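Local coordinates for putative cell adhesion protein (Bacteroides thetaiotaomicron, PDB 4DGU) that probably serves as a fimbrillin-like pilus component in bacterial cell adhesion, and binds zinc ions, at residues A[14-19]-A[121-126]; A[78-83]-A[107-112]; A[130-135]-A[224-229]; A[145-150]-A[175-180]. One frame throughout, in Å; residues are numbered along the deposited sequence.

Interaction 1 of 4, residues A[14-19]-A[121-126]; sequences FSISID and VSLKFK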
loop_
_atom_site.group_PDB
_atom_site.type_symbol
_atom_site.label_atom_id
_atom_site.label_comp_id
_atom_site.label_asym_id
_atom_site.label_seq_id
_atom_site.Cartn_x
_atom_site.Cartn_y
_atom_site.Cartn_z
ATOM N N PHE A 14 5.457 -39.713 -23.590
ATOM C CA PHE A 14 5.766 -38.943 -22.393
ATOM C C PHE A 14 4.584 -38.917 -21.440
ATOM O O PHE A 14 3.427 -38.897 -21.875
ATOM C CB PHE A 14 6.206 -37.498 -22.730
ATOM C CG PHE A 14 5.192 -36.606 -23.414
ATOM C CD1 PHE A 14 4.311 -35.827 -22.673
ATOM C CD2 PHE A 14 5.159 -36.494 -24.796
ATOM C CE1 PHE A 14 3.411 -34.971 -23.307
ATOM C CE2 PHE A 14 4.264 -35.626 -25.422
ATOM C CZ PHE A 14 3.394 -34.879 -24.679
ATOM N N SER A 15 4.887 -38.880 -20.130
ATOM C CA SER A 15 3.870 -38.741 -19.097
ATOM C C SER A 15 3.789 -37.258 -18.692
ATOM O O SER A 15 4.701 -36.470 -19.000
ATOM C CB SER A 15 4.179 -39.643 -17.905
ATOM O OG SER A 15 5.363 -39.239 -17.238
ATOM N N ILE A 16 2.694 -36.882 -18.034
ATOM C CA ILE A 16 2.484 -35.514 -17.579
ATOM C C ILE A 16 2.468 -35.491 -16.041
ATOM O O ILE A 16 1.955 -36.420 -15.400
ATOM C CB ILE A 16 1.177 -34.945 -18.219
ATOM C CG1 ILE A 16 1.325 -34.677 -19.747
ATOM C CG2 ILE A 16 0.557 -33.751 -17.458
ATOM C CD1 ILE A 16 2.155 -33.491 -20.185
ATOM N N SER A 17 3.048 -34.427 -15.465
ATOM C CA SER A 17 3.036 -34.142 -14.033
ATOM C C SER A 17 2.458 -32.744 -13.850
ATOM O O SER A 17 2.727 -31.852 -14.659
ATOM C CB SER A 17 4.418 -34.306 -13.402
ATOM O OG SER A 17 5.247 -33.179 -13.615
ATOM N N ILE A 18 1.614 -32.578 -12.830
ATOM C CA ILE A 18 0.912 -31.320 -12.540
ATOM C C ILE A 18 1.693 -30.505 -11.535
ATOM O O ILE A 18 1.764 -30.856 -10.361
ATOM C CB ILE A 18 -0.550 -31.592 -12.057
ATOM C CG1 ILE A 18 -1.315 -32.535 -13.025
ATOM C CG2 ILE A 18 -1.318 -30.274 -11.779
ATOM C CD1 ILE A 18 -1.398 -32.070 -14.536
ATOM N N ASP A 19 2.248 -29.394 -11.982
ATOM C CA ASP A 19 3.015 -28.524 -11.107
ATOM C C ASP A 19 2.369 -27.143 -11.098
ATOM O O ASP A 19 1.352 -26.947 -11.763
ATOM C CB ASP A 19 4.489 -28.486 -11.561
ATOM C CG ASP A 19 5.326 -29.705 -11.189
ATOM O OD1 ASP A 19 4.943 -30.437 -10.232
ATOM O OD2 ASP A 19 6.388 -29.901 -11.811
ATOM N N VAL A 121 6.865 -34.629 -18.792
ATOM C CA VAL A 121 6.618 -33.238 -19.139
ATOM C C VAL A 121 5.860 -32.613 -17.949
ATOM O O VAL A 121 4.786 -33.087 -17.598
ATOM C CB VAL A 121 5.871 -33.118 -20.502
ATOM C CG1 VAL A 121 5.333 -31.704 -20.745
ATOM C CG2 VAL A 121 6.768 -33.570 -21.659
ATOM N N SER A 122 6.459 -31.599 -17.300
ATOM C CA SER A 122 5.832 -30.922 -16.157
ATOM C C SER A 122 5.066 -29.684 -16.591
ATOM O O SER A 122 5.679 -28.707 -17.013
ATOM C CB SER A 122 6.871 -30.529 -15.111
ATOM O OG SER A 122 7.669 -31.645 -14.755
ATOM N N LEU A 123 3.743 -29.726 -16.490
ATOM C CA LEU A 123 2.896 -28.591 -16.812
ATOM C C LEU A 123 2.804 -27.682 -15.603
ATOM O O LEU A 123 2.416 -28.151 -14.526
ATOM C CB LEU A 123 1.478 -29.034 -17.258
ATOM C CG LEU A 123 1.335 -29.627 -18.644
ATOM C CD1 LEU A 123 0.023 -30.306 -18.767
ATOM C CD2 LEU A 123 1.433 -28.548 -19.730
ATOM N N LYS A 124 3.162 -26.386 -15.792
ATOM C CA LYS A 124 3.146 -25.345 -14.743
ATOM C C LYS A 124 1.836 -24.567 -14.838
ATOM O O LYS A 124 1.691 -23.659 -15.676
ATOM C CB LYS A 124 4.370 -24.399 -14.840
ATOM C CG LYS A 124 5.743 -25.093 -14.948
ATOM C CD LYS A 124 6.264 -25.598 -13.623
ATOM C CE LYS A 124 7.765 -25.774 -13.627
ATOM N NZ LYS A 124 8.483 -24.482 -13.401
ATOM N N PHE A 125 0.878 -24.931 -13.961
ATOM C CA PHE A 125 -0.429 -24.314 -13.972
ATOM C C PHE A 125 -0.535 -23.006 -13.160
ATOM O O PHE A 125 -0.105 -22.910 -12.003
ATOM C CB PHE A 125 -1.483 -25.295 -13.459
ATOM C CG PHE A 125 -1.902 -26.304 -14.501
ATOM C CD1 PHE A 125 -1.214 -27.508 -14.645
ATOM C CD2 PHE A 125 -2.986 -26.051 -15.345
ATOM C CE1 PHE A 125 -1.613 -28.439 -15.611
ATOM C CE2 PHE A 125 -3.371 -26.979 -16.313
ATOM C CZ PHE A 125 -2.685 -28.166 -16.439
ATOM N N LYS A 126 -1.095 -21.990 -13.817
ATOM C CA LYS A 126 -1.534 -20.729 -13.263
ATOM C C LYS A 126 -3.046 -20.866 -12.964
ATOM O O LYS A 126 -3.739 -21.490 -13.772
ATOM C CB LYS A 126 -1.315 -19.587 -14.282
ATOM C CG LYS A 126 0.117 -19.268 -14.649
ATOM C CD LYS A 126 0.177 -18.186 -15.716
ATOM C CE LYS A 126 1.592 -17.801 -16.110
ATOM N NZ LYS A 126 1.568 -16.916 -17.313
#
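Phe-14 meets Val-121 where strand 13-20 begins to run parallel to strand 120-135: Phe-14 CD1 lies 3.5 Å from Val-121 CG2, the methyl approaching the ring obliquely. A chi1 of 63° sets CG of this phenylalanine between the backbone N and the carbonyl carbon. The next residue contributes backbone, Ser-15 O accepting the N-H of Val-121 at 2.8 Å, while its hydroxyl turns to Asn-120. Ile-16 lies side by side with Val-121, Ile-16 CD1 standing 3.7 Å from Val-121 CG1, and its other branch, CG2, reaches Leu-123 CD1 at 3.7 Å. The tip of the isoleucine also sits at the edge of the Phe-14 ring. Ser-17 then bonds in both directions, from its N to Val-121 O (3.1 Å) and from its O to Leu-123 N (3.0 Å), as a parallel ladder requires. Ile-18 returns to the apolar face and sets CD1 3.8 Å from Phe-125 CE1. Asp-19 carries the ladder on: its N donates to Leu-123 O at 2.8 Å and its O accepts from Phe-125 N, the backbone of Phe-125 bonding in turn to Ala-21. The chemistry thus divides by face. Ile-16, Ile-18, Val-121, Leu-123 and Phe-125 form an apolar layer reaching Met-48 and Ala-112, whereas Ser-17, Ser-122, Lys-124 and Asp-19, a residue seen to bind zinc in this protein, give the other face a polar character.

Interaction 2 of 4, residues A[78-83]-A[107-112]; sequences TFYAHY and HLFGTA. With ZN (zinc ion), chain D.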
loop_
_atom_site.group_PDB
_atom_site.type_symbol
_atom_site.label_atom_id
_atom_site.label_comp_id
_atom_site.label_asym_id
_atom_site.label_seq_id
_atom_site.Cartn_x
_atom_site.Cartn_y
_atom_site.Cartn_z
ATOM N N THR A 78 6.617 -26.458 -26.932
ATOM C CA THR A 78 5.830 -25.760 -25.929
ATOM C C THR A 78 4.435 -26.389 -25.922
ATOM O O THR A 78 3.808 -26.505 -26.975
ATOM C CB THR A 78 5.809 -24.255 -26.198
ATOM O OG1 THR A 78 7.151 -23.807 -26.317
ATOM C CG2 THR A 78 5.107 -23.484 -25.101
ATOM N N PHE A 79 3.965 -26.790 -24.723
ATOM C CA PHE A 79 2.650 -27.347 -24.505
ATOM C C PHE A 79 1.790 -26.330 -23.748
ATOM O O PHE A 79 2.322 -25.510 -23.014
ATOM C CB PHE A 79 2.725 -28.674 -23.747
ATOM C CG PHE A 79 3.454 -29.758 -24.484
ATOM C CD1 PHE A 79 2.795 -30.552 -25.414
ATOM C CD2 PHE A 79 4.809 -29.995 -24.250
ATOM C CE1 PHE A 79 3.480 -31.542 -26.120
ATOM C CE2 PHE A 79 5.483 -30.985 -24.939
ATOM C CZ PHE A 79 4.813 -31.752 -25.876
ATOM N N TYR A 80 0.466 -26.374 -23.973
ATOM C CA TYR A 80 -0.555 -25.513 -23.389
ATOM C C TYR A 80 -1.675 -26.378 -22.906
ATOM O O TYR A 80 -2.056 -27.309 -23.611
ATOM C CB TYR A 80 -1.071 -24.498 -24.413
ATOM C CG TYR A 80 0.008 -23.586 -24.947
ATOM C CD1 TYR A 80 0.419 -22.467 -24.228
ATOM C CD2 TYR A 80 0.646 -23.859 -26.158
ATOM C CE1 TYR A 80 1.416 -21.622 -24.712
ATOM C CE2 TYR A 80 1.632 -23.012 -26.661
ATOM C CZ TYR A 80 2.015 -21.891 -25.934
ATOM O OH TYR A 80 3.018 -21.065 -26.389
ATOM N N ALA A 81 -2.210 -26.110 -21.712
ATOM C CA ALA A 81 -3.274 -26.944 -21.177
ATOM C C ALA A 81 -4.324 -26.145 -20.419
ATOM O O ALA A 81 -3.988 -25.202 -19.701
ATOM C CB ALA A 81 -2.683 -28.017 -20.267
ATOM N N HIS A 82 -5.591 -26.555 -20.552
ATOM C CA HIS A 82 -6.737 -25.991 -19.838
ATOM C C HIS A 82 -7.319 -27.012 -18.882
ATOM O O HIS A 82 -7.449 -28.178 -19.235
ATOM C CB HIS A 82 -7.837 -25.520 -20.810
ATOM C CG HIS A 82 -7.486 -24.297 -21.592
ATOM N ND1 HIS A 82 -7.791 -23.025 -21.133
ATOM C CD2 HIS A 82 -6.863 -24.195 -22.790
ATOM C CE1 HIS A 82 -7.351 -22.192 -22.063
ATOM N NE2 HIS A 82 -6.778 -22.848 -23.078
ATOM N N TYR A 83 -7.652 -26.564 -17.667
ATOM C CA TYR A 83 -8.334 -27.356 -16.658
ATOM C C TYR A 83 -9.415 -26.501 -16.008
ATOM O O TYR A 83 -9.103 -25.449 -15.482
ATOM C CB TYR A 83 -7.424 -27.980 -15.584
ATOM C CG TYR A 83 -8.249 -28.833 -14.645
ATOM C CD1 TYR A 83 -8.728 -30.081 -15.046
ATOM C CD2 TYR A 83 -8.673 -28.337 -13.410
ATOM C CE1 TYR A 83 -9.574 -30.827 -14.228
ATOM C CE2 TYR A 83 -9.526 -29.073 -12.584
ATOM C CZ TYR A 83 -9.965 -30.322 -12.995
ATOM O OH TYR A 83 -10.796 -31.056 -12.186
ATOM N N HIS A 107 -10.630 -22.070 -13.083
ATOM C CA HIS A 107 -10.075 -22.302 -14.402
ATOM C C HIS A 107 -8.584 -22.085 -14.342
ATOM O O HIS A 107 -8.101 -21.041 -13.875
ATOM C CB HIS A 107 -10.742 -21.418 -15.461
ATOM C CG HIS A 107 -12.132 -21.875 -15.790
ATOM N ND1 HIS A 107 -12.354 -22.988 -16.602
ATOM C CD2 HIS A 107 -13.319 -21.415 -15.340
ATOM C CE1 HIS A 107 -13.661 -23.139 -16.644
ATOM N NE2 HIS A 107 -14.283 -22.219 -15.899
ATOM N N LEU A 108 -7.855 -23.128 -14.725
ATOM C CA LEU A 108 -6.398 -23.175 -14.697
ATOM C C LEU A 108 -5.840 -23.330 -16.112
ATOM O O LEU A 108 -6.451 -23.958 -16.992
ATOM C CB LEU A 108 -5.881 -24.308 -13.763
ATOM C CG LEU A 108 -6.772 -24.713 -12.537
ATOM C CD1 LEU A 108 -6.252 -25.974 -11.873
ATOM C CD2 LEU A 108 -6.830 -23.647 -11.507
ATOM N N PHE A 109 -4.693 -22.695 -16.325
ATOM C CA PHE A 109 -3.989 -22.718 -17.590
ATOM C C PHE A 109 -2.537 -23.034 -17.322
ATOM O O PHE A 109 -1.904 -22.370 -16.505
ATOM C CB PHE A 109 -4.161 -21.395 -18.358
ATOM C CG PHE A 109 -3.528 -21.430 -19.721
ATOM C CD1 PHE A 109 -4.129 -22.123 -20.764
ATOM C CD2 PHE A 109 -2.301 -20.820 -19.952
ATOM C CE1 PHE A 109 -3.530 -22.183 -22.015
ATOM C CE2 PHE A 109 -1.713 -20.871 -21.206
ATOM C CZ PHE A 109 -2.338 -21.542 -22.233
ATOM N N GLY A 110 -2.032 -24.077 -17.982
ATOM C CA GLY A 110 -0.661 -24.527 -17.794
ATOM C C GLY A 110 0.160 -24.492 -19.057
ATOM O O GLY A 110 -0.383 -24.537 -20.162
ATOM N N THR A 111 1.479 -24.358 -18.898
ATOM C CA THR A 111 2.438 -24.375 -20.006
ATOM C C THR A 111 3.622 -25.204 -19.583
ATOM O O THR A 111 3.907 -25.348 -18.391
ATOM C CB THR A 111 2.881 -22.964 -20.484
ATOM O OG1 THR A 111 3.666 -22.349 -19.485
ATOM C CG2 THR A 111 1.728 -22.039 -20.807
ATOM N N ALA A 112 4.318 -25.748 -20.575
ATOM C CA ALA A 112 5.534 -26.497 -20.396
ATOM C C ALA A 112 6.408 -26.312 -21.605
ATOM O O ALA A 112 5.894 -26.028 -22.680
ATOM C CB ALA A 112 5.221 -27.968 -20.177
HETATM ZN ZN ZN D . -16.409 -22.141 -15.520
HETATM O O HOH W 1 -8.667 -22.582 -18.357
HETATM O O HOH W 2 -17.306 -20.812 -17.147
HETATM O O HOH W 3 -16.647 -21.154 -13.523
#
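His-82 and Phe-109 are a non-hydrogen-bonded pair in the antiparallel ladder that joins strands 77-83 and 108-114 of the fimbrillin-like beta sheet. Phe-109 CD1 lies 3.5 Å above one face of the imidazole, toward its rim, and His-82 CD2 sits at the edge of the phenyl ring; with the planes at 59° the pair is oblique. CG of Phe-109 is anti to the backbone N (chi1 -176°), and Phe-109 CZ lies 3.5 Å from Tyr-80 CD1. Thr-111 CG2 approaches the same tyrosine carbon at 3.7 Å. On the other face Tyr-83 and Leu-108 lie side by side, Tyr-83 CD2 3.7 Å from Leu-108 CD1. Further out, the imidazole is fixed at both nitrogens: NE2 bonds to Leu-160 O, while ND1 meets, 2.9 Å away, a water that donates to Leu-108 O. An alanine at His-82 would probably leave Leu-160 O without the NE2 bond and the water without its ND1 partner, and open a gap beside the Phe-109 ring. At the ladder's end Tyr-83 O accepts the N-H of Leu-108 at 2.7 Å. Just before Leu-108, His-107 NE2 binds a zinc ion at 2.2 Å, with two waters as further ligands.

Interaction 3 of 4, residues A[130-135]-A[224-229]; sequences VPVIIL and STLSVR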
loop_
_atom_site.group_PDB
_atom_site.type_symbol
_atom_site.label_atom_id
_atom_site.label_comp_id
_atom_site.label_asym_id
_atom_site.label_seq_id
_atom_site.Cartn_x
_atom_site.Cartn_y
_atom_site.Cartn_z
ATOM N N VAL A 130 -10.119 -16.354 -9.413
ATOM C CA VAL A 130 -9.703 -15.868 -8.097
ATOM C C VAL A 130 -10.465 -16.626 -6.983
ATOM O O VAL A 130 -11.659 -16.388 -6.830
ATOM C CB VAL A 130 -9.882 -14.304 -7.988
ATOM C CG1 VAL A 130 -9.453 -13.762 -6.621
ATOM C CG2 VAL A 130 -9.135 -13.572 -9.116
ATOM N N PRO A 131 -9.822 -17.538 -6.204
ATOM C CA PRO A 131 -10.551 -18.207 -5.107
ATOM C C PRO A 131 -10.921 -17.240 -3.990
ATOM O O PRO A 131 -10.235 -16.229 -3.746
ATOM C CB PRO A 131 -9.565 -19.263 -4.586
ATOM C CG PRO A 131 -8.422 -19.271 -5.493
ATOM C CD PRO A 131 -8.416 -17.982 -6.250
ATOM N N VAL A 132 -12.024 -17.552 -3.320
ATOM C CA VAL A 132 -12.548 -16.757 -2.212
ATOM C C VAL A 132 -12.557 -17.631 -0.954
ATOM O O VAL A 132 -13.145 -18.719 -0.965
ATOM C CB VAL A 132 -13.963 -16.162 -2.511
ATOM C CG1 VAL A 132 -14.381 -15.182 -1.413
ATOM C CG2 VAL A 132 -14.008 -15.483 -3.880
ATOM N N ILE A 133 -11.902 -17.155 0.118
ATOM C CA ILE A 133 -11.880 -17.883 1.390
ATOM C C ILE A 133 -12.555 -17.060 2.472
ATOM O O ILE A 133 -12.342 -15.853 2.552
ATOM C CB ILE A 133 -10.464 -18.356 1.823
ATOM C CG1 ILE A 133 -9.477 -17.184 2.025
ATOM C CG2 ILE A 133 -9.912 -19.386 0.821
ATOM C CD1 ILE A 133 -8.197 -17.579 2.701
ATOM N N ILE A 134 -13.365 -17.721 3.300
ATOM C CA ILE A 134 -14.054 -17.105 4.444
ATOM C C ILE A 134 -13.267 -17.433 5.700
ATOM O O ILE A 134 -13.075 -18.609 6.044
ATOM C CB ILE A 134 -15.563 -17.488 4.619
ATOM C CG1 ILE A 134 -16.329 -17.468 3.277
ATOM C CG2 ILE A 134 -16.250 -16.566 5.681
ATOM C CD1 ILE A 134 -17.719 -18.186 3.346
ATOM N N LEU A 135 -12.828 -16.382 6.393
ATOM C CA LEU A 135 -12.043 -16.542 7.615
ATOM C C LEU A 135 -12.702 -15.854 8.788
ATOM O O LEU A 135 -13.411 -14.850 8.620
ATOM C CB LEU A 135 -10.601 -15.993 7.423
ATOM C CG LEU A 135 -9.863 -16.407 6.151
ATOM C CD1 LEU A 135 -8.749 -15.443 5.836
ATOM C CD2 LEU A 135 -9.379 -17.834 6.230
ATOM N N SER A 224 -4.451 -14.443 -7.847
ATOM C CA SER A 224 -5.000 -13.665 -6.729
ATOM C C SER A 224 -5.881 -14.495 -5.843
ATOM O O SER A 224 -6.508 -15.469 -6.281
ATOM C CB SER A 224 -5.818 -12.461 -7.216
ATOM O OG SER A 224 -5.049 -11.344 -7.634
ATOM N N THR A 225 -5.976 -14.057 -4.602
ATOM C CA THR A 225 -6.860 -14.664 -3.625
ATOM C C THR A 225 -7.610 -13.543 -2.964
ATOM O O THR A 225 -7.062 -12.467 -2.755
ATOM C CB THR A 225 -6.115 -15.550 -2.593
ATOM O OG1 THR A 225 -5.115 -16.335 -3.245
ATOM C CG2 THR A 225 -7.060 -16.470 -1.844
ATOM N N LEU A 226 -8.855 -13.810 -2.631
ATOM C CA LEU A 226 -9.758 -12.891 -1.967
ATOM C C LEU A 226 -10.154 -13.472 -0.630
ATOM O O LEU A 226 -10.530 -14.634 -0.551
ATOM C CB LEU A 226 -10.981 -12.703 -2.883
ATOM C CG LEU A 226 -11.757 -11.387 -2.801
ATOM C CD1 LEU A 226 -10.821 -10.136 -2.991
ATOM C CD2 LEU A 226 -12.876 -11.402 -3.828
ATOM N N SER A 227 -10.006 -12.701 0.436
ATOM C CA SER A 227 -10.400 -13.173 1.755
ATOM C C SER A 227 -11.530 -12.339 2.322
ATOM O O SER A 227 -11.568 -11.117 2.166
ATOM C CB SER A 227 -9.225 -13.216 2.721
ATOM O OG SER A 227 -8.663 -11.935 2.926
ATOM N N VAL A 228 -12.507 -13.034 2.886
ATOM C CA VAL A 228 -13.620 -12.430 3.578
ATOM C C VAL A 228 -13.317 -12.709 5.048
ATOM O O VAL A 228 -13.314 -13.873 5.458
ATOM C CB VAL A 228 -15.003 -12.931 3.092
ATOM C CG1 VAL A 228 -16.135 -12.333 3.910
ATOM C CG2 VAL A 228 -15.205 -12.662 1.605
ATOM N N ARG A 229 -12.917 -11.653 5.792
ATOM C CA ARG A 229 -12.556 -11.728 7.220
ATOM C C ARG A 229 -13.647 -11.122 8.113
ATOM O O ARG A 229 -13.776 -9.906 8.231
ATOM C CB ARG A 229 -11.195 -11.064 7.484
ATOM C CG ARG A 229 -10.429 -11.721 8.645
ATOM C CD ARG A 229 -8.920 -11.601 8.485
ATOM N NE ARG A 229 -8.484 -10.227 8.186
ATOM C CZ ARG A 229 -7.935 -9.843 7.036
ATOM N NH1 ARG A 229 -7.707 -10.727 6.069
ATOM N NH2 ARG A 229 -7.589 -8.572 6.852
#
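A parallel beta pairing brings strand 225-230 alongside strand 120-135 in the mixed sheet of this fimbrillin-like fold, with Pro-131, Ile-133 and Leu-135 bonding to Leu-226 and Val-228. Leu-226 N donates to Pro-131 O at 3.0 Å, and Ile-133 answers with its N to Leu-226 O and its O to Val-228 N. The proline, lacking an N-H, cannot extend this ladder backward: Pro-131 CD rests 3.2 Å from Ser-224 O. Val-130 CG1, anti to its own backbone N (chi1 -180°), comes to the same Ser-224 O at 3.4 Å, so a carbonyl oxygen is met by carbon from both residues. On one face Val-132 CG1 crosses to Val-228 CG2 at 4.0 Å, part of a layer packed against Val-148 and Val-178. The edge of strand 225-230 continues into the assembly, where it forms an antiparallel ladder with a second subunit and Arg-229 makes a salt bridge to Asp-240 of that chain. Pro-25 of a third subunit packs on Ile-133 and Leu-135. On that face Ser-227 CB touches Ile-133 CG1 at 4.0 Å and Leu-135 CD1 at 3.9 Å. The N-H of Leu-135 points almost straight at Val-228 O, 2.7 Å away with an angle of 176° at the hydrogen.

Interaction 4 of 4, residues A[145-150]-A[175-180]; sequences EAKVEL and NIEVKK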
loop_
_atom_site.group_PDB
_atom_site.type_symbol
_atom_site.label_atom_id
_atom_site.label_comp_id
_atom_site.label_asym_id
_atom_site.label_seq_id
_atom_site.Cartn_x
_atom_site.Cartn_y
_atom_site.Cartn_z
ATOM N N GLU A 145 -22.768 -21.038 10.606
ATOM C CA GLU A 145 -23.942 -21.249 9.744
ATOM C C GLU A 145 -24.405 -19.959 9.019
ATOM O O GLU A 145 -25.433 -19.961 8.329
ATOM C CB GLU A 145 -25.100 -21.874 10.545
ATOM C CG GLU A 145 -24.825 -23.301 11.021
ATOM C CD GLU A 145 -24.622 -24.361 9.949
ATOM O OE1 GLU A 145 -25.633 -24.912 9.455
ATOM O OE2 GLU A 145 -23.449 -24.675 9.639
ATOM N N ALA A 146 -23.615 -18.888 9.127
ATOM C CA ALA A 146 -23.889 -17.633 8.443
ATOM C C ALA A 146 -23.718 -17.776 6.931
ATOM O O ALA A 146 -22.831 -18.503 6.469
ATOM C CB ALA A 146 -22.967 -16.554 8.964
ATOM N N LYS A 147 -24.585 -17.104 6.167
ATOM C CA LYS A 147 -24.537 -17.085 4.707
ATOM C C LYS A 147 -23.691 -15.871 4.278
ATOM O O LYS A 147 -23.953 -14.761 4.729
ATOM C CB LYS A 147 -25.967 -17.048 4.108
ATOM C CG LYS A 147 -26.028 -17.087 2.571
ATOM C CD LYS A 147 -27.406 -17.478 2.034
ATOM C CE LYS A 147 -28.365 -16.316 1.882
ATOM N NZ LYS A 147 -29.666 -16.753 1.304
ATOM N N VAL A 148 -22.652 -16.104 3.457
ATOM C CA VAL A 148 -21.754 -15.067 2.955
ATOM C C VAL A 148 -21.936 -15.003 1.444
ATOM O O VAL A 148 -21.778 -16.015 0.753
ATOM C CB VAL A 148 -20.249 -15.283 3.346
ATOM C CG1 VAL A 148 -19.389 -14.090 2.917
ATOM C CG2 VAL A 148 -20.084 -15.545 4.847
ATOM N N GLU A 149 -22.264 -13.808 0.940
ATOM C CA GLU A 149 -22.458 -13.564 -0.489
ATOM C C GLU A 149 -21.627 -12.378 -0.966
ATOM O O GLU A 149 -21.402 -11.446 -0.207
ATOM C CB GLU A 149 -23.934 -13.282 -0.783
ATOM C CG GLU A 149 -24.902 -14.403 -0.451
ATOM C CD GLU A 149 -26.348 -14.000 -0.675
ATOM O OE1 GLU A 149 -26.856 -13.156 0.101
ATOM O OE2 GLU A 149 -26.963 -14.505 -1.644
ATOM N N LEU A 150 -21.217 -12.394 -2.234
ATOM C CA LEU A 150 -20.507 -11.285 -2.877
ATOM C C LEU A 150 -21.292 -10.811 -4.087
ATOM O O LEU A 150 -21.896 -11.634 -4.776
ATOM C CB LEU A 150 -19.090 -11.689 -3.328
ATOM C CG LEU A 150 -18.095 -12.108 -2.275
ATOM C CD1 LEU A 150 -16.800 -12.570 -2.942
ATOM C CD2 LEU A 150 -17.846 -10.986 -1.227
ATOM N N ASN A 175 -25.203 -11.642 -7.400
ATOM C CA ASN A 175 -24.934 -12.226 -6.088
ATOM C C ASN A 175 -24.482 -13.662 -6.228
ATOM O O ASN A 175 -25.164 -14.496 -6.826
ATOM C CB ASN A 175 -26.126 -12.109 -5.133
ATOM C CG ASN A 175 -25.980 -10.928 -4.209
ATOM O OD1 ASN A 175 -25.362 -11.018 -3.143
ATOM N ND2 ASN A 175 -26.462 -9.772 -4.649
ATOM N N ILE A 176 -23.300 -13.921 -5.686
ATOM C CA ILE A 176 -22.603 -15.207 -5.681
ATOM C C ILE A 176 -22.442 -15.645 -4.224
ATOM O O ILE A 176 -21.833 -14.915 -3.448
ATOM C CB ILE A 176 -21.210 -15.065 -6.408
ATOM C CG1 ILE A 176 -21.351 -14.466 -7.847
ATOM C CG2 ILE A 176 -20.448 -16.402 -6.437
ATOM C CD1 ILE A 176 -20.329 -13.333 -8.196
ATOM N N GLU A 177 -22.987 -16.815 -3.851
ATOM C CA GLU A 177 -22.798 -17.340 -2.499
ATOM C C GLU A 177 -21.379 -17.964 -2.390
ATOM O O GLU A 177 -20.920 -18.644 -3.321
ATOM C CB GLU A 177 -23.880 -18.351 -2.125
ATOM C CG GLU A 177 -24.027 -18.517 -0.619
ATOM C CD GLU A 177 -24.949 -19.615 -0.119
ATOM O OE1 GLU A 177 -25.842 -20.060 -0.879
ATOM O OE2 GLU A 177 -24.796 -20.005 1.062
ATOM N N VAL A 178 -20.688 -17.691 -1.265
ATOM C CA VAL A 178 -19.320 -18.148 -1.026
ATOM C C VAL A 178 -19.357 -19.417 -0.172
ATOM O O VAL A 178 -19.997 -19.464 0.874
ATOM C CB VAL A 178 -18.428 -17.024 -0.413
ATOM C CG1 VAL A 178 -16.972 -17.474 -0.249
ATOM C CG2 VAL A 178 -18.470 -15.776 -1.270
ATOM N N LYS A 179 -18.686 -20.452 -0.650
ATOM C CA LYS A 179 -18.573 -21.734 0.039
ATOM C C LYS A 179 -17.507 -21.674 1.137
ATOM O O LYS A 179 -16.487 -20.983 0.990
ATOM C CB LYS A 179 -18.198 -22.850 -0.967
ATOM C CG LYS A 179 -19.143 -22.953 -2.154
ATOM C CD LYS A 179 -19.589 -24.394 -2.375
ATOM C CE LYS A 179 -20.662 -24.490 -3.434
ATOM N NZ LYS A 179 -21.419 -25.774 -3.348
ATOM N N LYS A 180 -17.735 -22.409 2.233
ATOM C CA LYS A 180 -16.766 -22.536 3.312
ATOM C C LYS A 180 -15.708 -23.580 2.887
ATOM O O LYS A 180 -15.977 -24.394 1.993
ATOM C CB LYS A 180 -17.456 -22.952 4.619
ATOM C CG LYS A 180 -18.363 -21.907 5.269
ATOM C CD LYS A 180 -18.935 -22.441 6.578
ATOM C CE LYS A 180 -19.858 -23.648 6.402
ATOM N NZ LYS A 180 -20.281 -24.242 7.707
HETATM O O HOH W 4 -22.109 -26.335 7.855
HETATM O O HOH W 5 -27.455 -15.490 -4.582
#
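The ammonium of Lys-180 is gripped from several directions, with Glu-145 as its partner across the contact. Lys-180 NZ donates to a water at 2.8 Å, which in turn donates to Glu-145 OE2 at 2.8 Å; the direct salt bridge between Lys-180 NZ and Glu-145 OE2 is long, at 3.7 Å. Gly-144 O takes another hydrogen bond from the same nitrogen. Further along, the chains run antiparallel: Val-178 N donates to Val-148 O at 2.8 Å, and Leu-150 and Ile-176 exchange bonds in both directions. Leu-150 CG meets Val-178 CG2 at 3.8 Å on the side that packs against Val-132. On the other face charged chains cross. Lys-147 CG lies 3.5 Å from Glu-177 OE2, the two side chains meeting at about a right angle, so the aliphatic part of the lysine rather than its ammonium touches the carboxylate. Glu-149 has CG beside the backbone N (chi1 -61°), and the chain, extended beyond CG, brings OE2 to a water at 3.1 Å, which also bonds weakly to Asn-175 O. An alanine at Glu-149 would probably cost that water its bond to the carboxylate and open a gap beside Glu-177 CA. With Glu-149 OE2 and Glu-177 OE1 5.7 Å apart, the face is likely to feel mild repulsion, which Lys-147 may partly offset, while the opposite side is apolar.

How the interactions relate
Strand 120-135 is the common thread: interaction 1 pairs its beginning with strand 13-20 and interaction 3 pairs its end with strand 225-230, the two centres about 26 Å apart. Interaction 2 lies in the same mixed sheet, its centre about 8 Å from that of interaction 1, and both its segments fall between those of interaction 1 in sequence. Interaction 4 belongs to the second, antiparallel sheet and likewise falls between the segments of interaction 3. Their centres lie about 11 Å apart, and Val-148 and Val-178 pack on Val-132, Ile-134 and Val-228, so the two sheets meet face to face there. One long strand, interrupted by a bulge or short loop, thus links the molecule's two sides.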